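Local coordinates for pirin family protein (PDB 6D0P) that probably acts as an iron-dependent quercetin 2,3-dioxygenase, a bicupin of the pirin family expected to bind one iron cation per subunit, at residues V209-G213 / L223-T227; K189-K195 / L240-T246. All coordinates share one frame; numbering follows the deposited sequence. Where two conformers were deposited one is given.

Contact 1: residues V209-G213 / L223-T227; sequences VVLEG and LEGKT
Val210 and Thr227 form an antiparallel hydrogen-bonded pair, with CA atoms 5.2 Å apart and both side chains on the same sheet face. Val210 N donates to Thr227 O at 2.8 Å, an almost straight bond of 163°, and Thr227 N returns one to Val210 O, in the plane of that carbonyl. Lys226 N also faces Val210 O, but its 116° angle makes this bond weak; the same N-H reaches Leu211 O at 3.2 Å from above the carbonyl plane. With Lys226 and Thr227 both opposite Val210, and Lys226 at positive phi (62°), the pairing contains a G1 beta bulge.

Val210 carries the side-chain contact. Val210 CG1 packs against the carbonyl oxygen of Glu224, 3.4 Å from Glu224 O, and the apolar part is Val210 CG2 on Leu223 CB at 3.9 Å, the two side chains crossing obliquely. Glu224 O also accepts a bond from Thr227 OG1 at 2.9 Å, which ties the turn to itself.

Water mediates the outer end. One molecule donates to Gly213 O and Glu224 OE1 and accepts from Gly225 N, bridging a carbonyl and an amide whose direct 3.3 Å approach has a poor angle. Glu224 OE2 pairs with Arg222, and Glu212 with Lys247. Two strand corners thus meet here, each leading from one sheet to the other, as expected of the double-stranded beta-helix of a cupin domain.

Contact 2: residues K189-K195 / L240-T246; sequences KLVKGQK and LNAEEDT
Leu190 and Thr246 exchange two backbone hydrogen bonds, Lys195 and Asn241 form a non-hydrogen-bonded pair with CA atoms 4.0 Å apart, and between these antiparallel pairs both chains turn a corner of the cupin beta-sandwich. One corner is a type II beta turn from Val191 to Gln194, with Gly193 at positive phi (86°). It is tied across to Ala242, whose O accepts from Gly193 N at 2.8 Å and whose N donates to Gln194 O at 3.0 Å.

The methyl of Ala242 points into this corner, with CB 3.6 Å from Val191 O and 4.0 Å from Leu190 CB. Beside it Leu190 and Leu240 cross at about a right angle, CD1 of Leu190 lying 3.8 Å from Leu240 CB; Leu156 also touches Leu190, and Val208 touches Leu240. Thr246, buried on the face of Leu190, donates from OG1 to Glu244 O and is also hydrogen-bonded to Ala214 N.

On the outer side the extended chain of Lys192 passes along the Glu243 carbonyl, Lys192 CG to Glu243 O 3.3 Å. Lys195 crosses Asn241 at about a right angle before its ammonium group reaches Asp219.

Asp245 works with both oxygens. Asp245 OD2 and Lys189 NZ form only a long salt bridge, and a water that accepts from NZ and donates to OD2 bridges them, whereas Asp245 OD1 takes the N-H of Lys192 N on its anti lone pair at 3.1 Å, with an N-H...O angle of 179°.

From the N terminus, 189-195 comes first, leaving strand 183-190 for strand 195-199. The chain then reaches 209-213, passes through strand 214-217 and into 221-224, whose end begins the segment 223-227, so contact 1 closes a short loop of nine intervening residues. Only at 240-246 does contact 2 close its own loop of 44 residues, with contact 1 nested inside. Both join the seven-stranded sheet to the four-stranded one, and the centres of the two contacts lie about 12 Å apart. Strands 205-210 and 245-253 are neighbours, which brings the corners into direct touch: Thr246 CG2 packs against Glu212 O at 3.4 Å and against Val210 CG1 at 3.8 Å.

Contact 1: residues V209-G213 / L223-T227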
loop_
_atom_site.group_PDB
_atom_site.type_symbol
_atom_site.label_atom_id
_atom_site.label_comp_id
_atom_site.label_asym_id
_atom_site.label_seq_id
_atom_site.Cartn_x
_atom_site.Cartn_y
_atom_site.Cartn_z
ATOM N N VAL A 209 -4.572 -9.273 -2.579
ATOM C CA VAL A 209 -4.706 -8.305 -3.658
ATOM C C VAL A 209 -4.047 -8.886 -4.914
ATOM O O VAL A 209 -2.882 -9.268 -4.877
ATOM C CB VAL A 209 -4.081 -6.951 -3.292
ATOM C CG1 VAL A 209 -4.224 -5.938 -4.430
ATOM C CG2 VAL A 209 -4.677 -6.400 -2.012
ATOM N N VAL A 210 -4.829 -8.991 -5.980
ATOM C CA VAL A 210 -4.337 -9.436 -7.245
ATOM C C VAL A 210 -4.235 -8.204 -8.139
ATOM O O VAL A 210 -5.235 -7.640 -8.527
ATOM C CB VAL A 210 -5.236 -10.526 -7.858
ATOM C CG1 VAL A 210 -4.712 -10.995 -9.212
ATOM C CG2 VAL A 210 -5.386 -11.690 -6.901
ATOM N N LEU A 211 -3.014 -7.779 -8.441
ATOM C CA LEU A 211 -2.816 -6.617 -9.279
ATOM C C LEU A 211 -3.017 -6.973 -10.751
ATOM O O LEU A 211 -3.686 -6.229 -11.497
ATOM C CB LEU A 211 -1.409 -6.059 -9.056
ATOM C CG LEU A 211 -1.092 -5.614 -7.635
ATOM C CD1 LEU A 211 0.373 -5.210 -7.534
ATOM C CD2 LEU A 211 -1.995 -4.480 -7.182
ATOM N N GLU A 212 -2.473 -8.113 -11.151
ATOM C CA GLU A 212 -2.512 -8.565 -12.525
ATOM C C GLU A 212 -2.390 -10.088 -12.517
ATOM O O GLU A 212 -1.656 -10.625 -11.709
ATOM C CB GLU A 212 -1.343 -7.929 -13.286
ATOM C CG GLU A 212 -1.339 -8.162 -14.776
ATOM C CD GLU A 212 -0.041 -7.670 -15.416
ATOM O OE1 GLU A 212 0.251 -6.416 -15.349
ATOM O OE2 GLU A 212 0.706 -8.527 -15.940
ATOM N N GLY A 213 -3.136 -10.755 -13.389
ATOM C CA GLY A 213 -3.062 -12.203 -13.505
ATOM C C GLY A 213 -4.348 -12.879 -13.084
ATOM O O GLY A 213 -5.448 -12.309 -13.221
ATOM N N LEU A 223 -9.611 -15.465 -8.703
ATOM C CA LEU A 223 -9.517 -14.010 -8.647
ATOM C C LEU A 223 -8.746 -13.514 -9.871
ATOM O O LEU A 223 -7.711 -14.083 -10.205
ATOM C CB LEU A 223 -8.757 -13.579 -7.399
ATOM C CG LEU A 223 -9.289 -14.056 -6.054
ATOM C CD1 LEU A 223 -8.361 -13.574 -4.959
ATOM C CD2 LEU A 223 -10.714 -13.557 -5.816
ATOM N N GLU A 224 -9.238 -12.443 -10.493
ATOM C CA GLU A 224 -8.577 -11.809 -11.636
ATOM C C GLU A 224 -7.887 -10.511 -11.185
ATOM O O GLU A 224 -7.932 -10.139 -10.008
ATOM C CB GLU A 224 -9.618 -11.494 -12.712
ATOM C CG GLU A 224 -10.480 -12.696 -13.080
ATOM C CD GLU A 224 -9.740 -13.736 -13.911
ATOM O OE1 GLU A 224 -9.067 -13.329 -14.906
ATOM O OE2 GLU A 224 -9.850 -14.950 -13.583
ATOM N N GLY A 225 -7.306 -9.786 -12.145
ATOM C CA GLY A 225 -6.571 -8.553 -11.861
ATOM C C GLY A 225 -7.455 -7.427 -11.344
ATOM O O GLY A 225 -8.658 -7.386 -11.597
ATOM N N LYS A 226 -6.799 -6.527 -10.627
ATOM C CA LYS A 226 -7.434 -5.352 -10.044
ATOM C C LYS A 226 -8.501 -5.815 -9.047
ATOM O O LYS A 226 -9.603 -5.254 -9.027
ATOM C CB LYS A 226 -8.071 -4.460 -11.117
ATOM C CG LYS A 226 -7.194 -4.063 -12.299
ATOM C CD LYS A 226 -7.927 -3.150 -13.274
ATOM C CE LYS A 226 -7.367 -3.144 -14.678
ATOM N NZ LYS A 226 -5.979 -2.638 -14.719
ATOM N N THR A 227 -8.176 -6.843 -8.246
ATOM C CA THR A 227 -9.160 -7.415 -7.307
ATOM C C THR A 227 -8.571 -7.529 -5.895
ATOM O O THR A 227 -7.355 -7.804 -5.726
ATOM C CB THR A 227 -9.600 -8.824 -7.745
ATOM O OG1 THR A 227 -10.274 -8.789 -9.013
ATOM C CG2 THR A 227 -10.553 -9.486 -6.774
HETATM O O HOH W 1 -4.243 -5.538 -13.973
HETATM O O HOH W 2 -7.023 -11.070 -14.857
#

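Contact 2: residues K189-K195 / L240-T246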
loop_
_atom_site.group_PDB
_atom_site.type_symbol
_atom_site.label_atom_id
_atom_site.label_comp_id
_atom_site.label_asym_id
_atom_site.label_seq_id
_atom_site.Cartn_x
_atom_site.Cartn_y
_atom_site.Cartn_z
ATOM N N LYS A 189 5.295 -12.340 -7.036
ATOM C CA LYS A 189 4.838 -12.913 -8.256
ATOM C C LYS A 189 4.699 -14.425 -8.081
ATOM O O LYS A 189 5.602 -15.092 -7.552
ATOM C CB LYS A 189 5.830 -12.592 -9.380
ATOM C CG LYS A 189 5.503 -13.195 -10.735
ATOM C CD LYS A 189 6.647 -13.000 -11.710
ATOM C CE LYS A 189 6.408 -13.640 -13.055
ATOM N NZ LYS A 189 7.663 -13.679 -13.840
ATOM N N LEU A 190 3.574 -14.936 -8.540
ATOM C CA LEU A 190 3.316 -16.373 -8.560
ATOM C C LEU A 190 3.272 -16.781 -10.031
ATOM O O LEU A 190 2.467 -16.234 -10.803
ATOM C CB LEU A 190 1.977 -16.687 -7.900
ATOM C CG LEU A 190 1.794 -16.176 -6.484
ATOM C CD1 LEU A 190 0.423 -16.578 -5.957
ATOM C CD2 LEU A 190 2.898 -16.675 -5.572
ATOM N N VAL A 191 4.091 -17.749 -10.399
ATOM C CA VAL A 191 4.191 -18.178 -11.788
ATOM C C VAL A 191 3.078 -19.198 -12.080
ATOM O O VAL A 191 2.781 -20.141 -11.283
ATOM C CB VAL A 191 5.587 -18.760 -12.090
ATOM C CG1 VAL A 191 5.659 -19.413 -13.462
ATOM C CG2 VAL A 191 6.661 -17.697 -11.938
ATOM N N LYS A 192 2.552 -19.058 -13.323
ATOM C CA LYS A 192 1.496 -19.909 -13.796
ATOM C C LYS A 192 1.827 -21.376 -13.505
ATOM O O LYS A 192 2.964 -21.828 -13.730
ATOM C CB LYS A 192 1.335 -19.674 -15.300
ATOM C CG LYS A 192 0.296 -20.540 -15.991
ATOM C CD LYS A 192 0.164 -20.220 -17.463
ATOM C CE LYS A 192 -0.880 -21.065 -18.148
ATOM N NZ LYS A 192 -0.857 -20.853 -19.614
ATOM N N GLY A 193 0.825 -22.074 -12.991
ATOM C CA GLY A 193 0.895 -23.515 -12.722
ATOM C C GLY A 193 1.490 -23.850 -11.361
ATOM O O GLY A 193 1.650 -25.019 -11.052
ATOM N N GLN A 194 1.814 -22.865 -10.527
ATOM C CA GLN A 194 2.390 -23.188 -9.213
ATOM C C GLN A 194 1.408 -22.833 -8.092
ATOM O O GLN A 194 0.748 -21.757 -8.159
ATOM C CB GLN A 194 3.705 -22.436 -9.012
ATOM C CG GLN A 194 4.747 -22.803 -10.055
ATOM C CD GLN A 194 5.153 -24.258 -9.970
ATOM O OE1 GLN A 194 5.370 -24.808 -8.886
ATOM N NE2 GLN A 194 5.297 -24.884 -11.123
ATOM N N LYS A 195 1.390 -23.711 -7.071
ATOM C CA LYS A 195 0.538 -23.614 -5.900
ATOM C C LYS A 195 1.369 -23.357 -4.634
ATOM O O LYS A 195 2.462 -23.920 -4.489
ATOM C CB LYS A 195 -0.247 -24.905 -5.678
ATOM C CG LYS A 195 -1.182 -24.836 -4.477
ATOM C CD LYS A 195 -2.151 -25.982 -4.352
ATOM C CE LYS A 195 -3.047 -25.828 -3.141
ATOM N NZ LYS A 195 -4.010 -26.945 -3.036
ATOM N N LEU A 240 -2.841 -20.370 -2.575
ATOM C CA LEU A 240 -2.937 -19.646 -3.824
ATOM C C LEU A 240 -2.354 -20.540 -4.926
ATOM O O LEU A 240 -1.259 -21.106 -4.776
ATOM C CB LEU A 240 -2.154 -18.335 -3.741
ATOM C CG LEU A 240 -2.654 -17.263 -2.778
ATOM C CD1 LEU A 240 -1.752 -16.044 -2.854
ATOM C CD2 LEU A 240 -4.085 -16.857 -3.090
ATOM N N ASN A 241 -3.075 -20.654 -6.019
ATOM C CA ASN A 241 -2.660 -21.492 -7.149
ATOM C C ASN A 241 -2.794 -20.645 -8.407
ATOM O O ASN A 241 -3.909 -20.306 -8.788
ATOM C CB ASN A 241 -3.517 -22.759 -7.224
ATOM C CG ASN A 241 -2.893 -23.867 -8.051
ATOM O OD1 ASN A 241 -1.877 -23.664 -8.714
ATOM N ND2 ASN A 241 -3.489 -25.050 -7.994
ATOM N N ALA A 242 -1.679 -20.272 -9.029
ATOM C CA ALA A 242 -1.726 -19.368 -10.190
ATOM C C ALA A 242 -2.171 -20.075 -11.486
ATOM O O ALA A 242 -1.607 -21.084 -11.889
ATOM C CB ALA A 242 -0.376 -18.726 -10.370
ATOM N N GLU A 243 -3.120 -19.458 -12.188
ATOM C CA GLU A 243 -3.602 -19.938 -13.494
ATOM C C GLU A 243 -2.871 -19.172 -14.613
ATOM O O GLU A 243 -2.873 -19.577 -15.785
ATOM C CB GLU A 243 -5.115 -19.762 -13.595
ATOM C CG GLU A 243 -5.886 -20.535 -12.539
ATOM C CD GLU A 243 -6.154 -21.992 -12.882
ATOM O OE1 GLU A 243 -5.389 -22.557 -13.691
ATOM O OE2 GLU A 243 -7.120 -22.564 -12.336
ATOM N N GLU A 244 -2.268 -18.053 -14.213
ATOM C CA GLU A 244 -1.488 -17.159 -15.078
ATOM C C GLU A 244 -0.398 -16.511 -14.216
ATOM O O GLU A 244 -0.550 -16.445 -13.005
ATOM C CB GLU A 244 -2.321 -15.986 -15.614
ATOM C CG GLU A 244 -3.508 -16.352 -16.492
ATOM C CD GLU A 244 -4.365 -15.141 -16.818
ATOM O OE1 GLU A 244 -3.865 -14.000 -16.634
ATOM O OE2 GLU A 244 -5.531 -15.325 -17.242
ATOM N N ASP A 245 0.669 -15.997 -14.816
ATOM C CA ASP A 245 1.669 -15.254 -14.023
ATOM C C ASP A 245 0.921 -14.131 -13.293
ATOM O O ASP A 245 0.181 -13.364 -13.949
ATOM C CB ASP A 245 2.752 -14.631 -14.905
ATOM C CG ASP A 245 3.777 -15.621 -15.431
ATOM O OD1 ASP A 245 3.625 -16.838 -15.176
ATOM O OD2 ASP A 245 4.723 -15.160 -16.087
ATOM N N THR A 246 1.087 -14.037 -11.974
ATOM C CA THR A 246 0.275 -13.125 -11.172
ATOM C C THR A 246 1.141 -12.229 -10.276
ATOM O O THR A 246 2.008 -12.726 -9.578
ATOM C CB THR A 246 -0.689 -13.953 -10.304
ATOM O OG1 THR A 246 -1.545 -14.731 -11.148
ATOM C CG2 THR A 246 -1.510 -13.107 -9.362
HETATM O O HOH W 3 7.280 -15.624 -15.456
#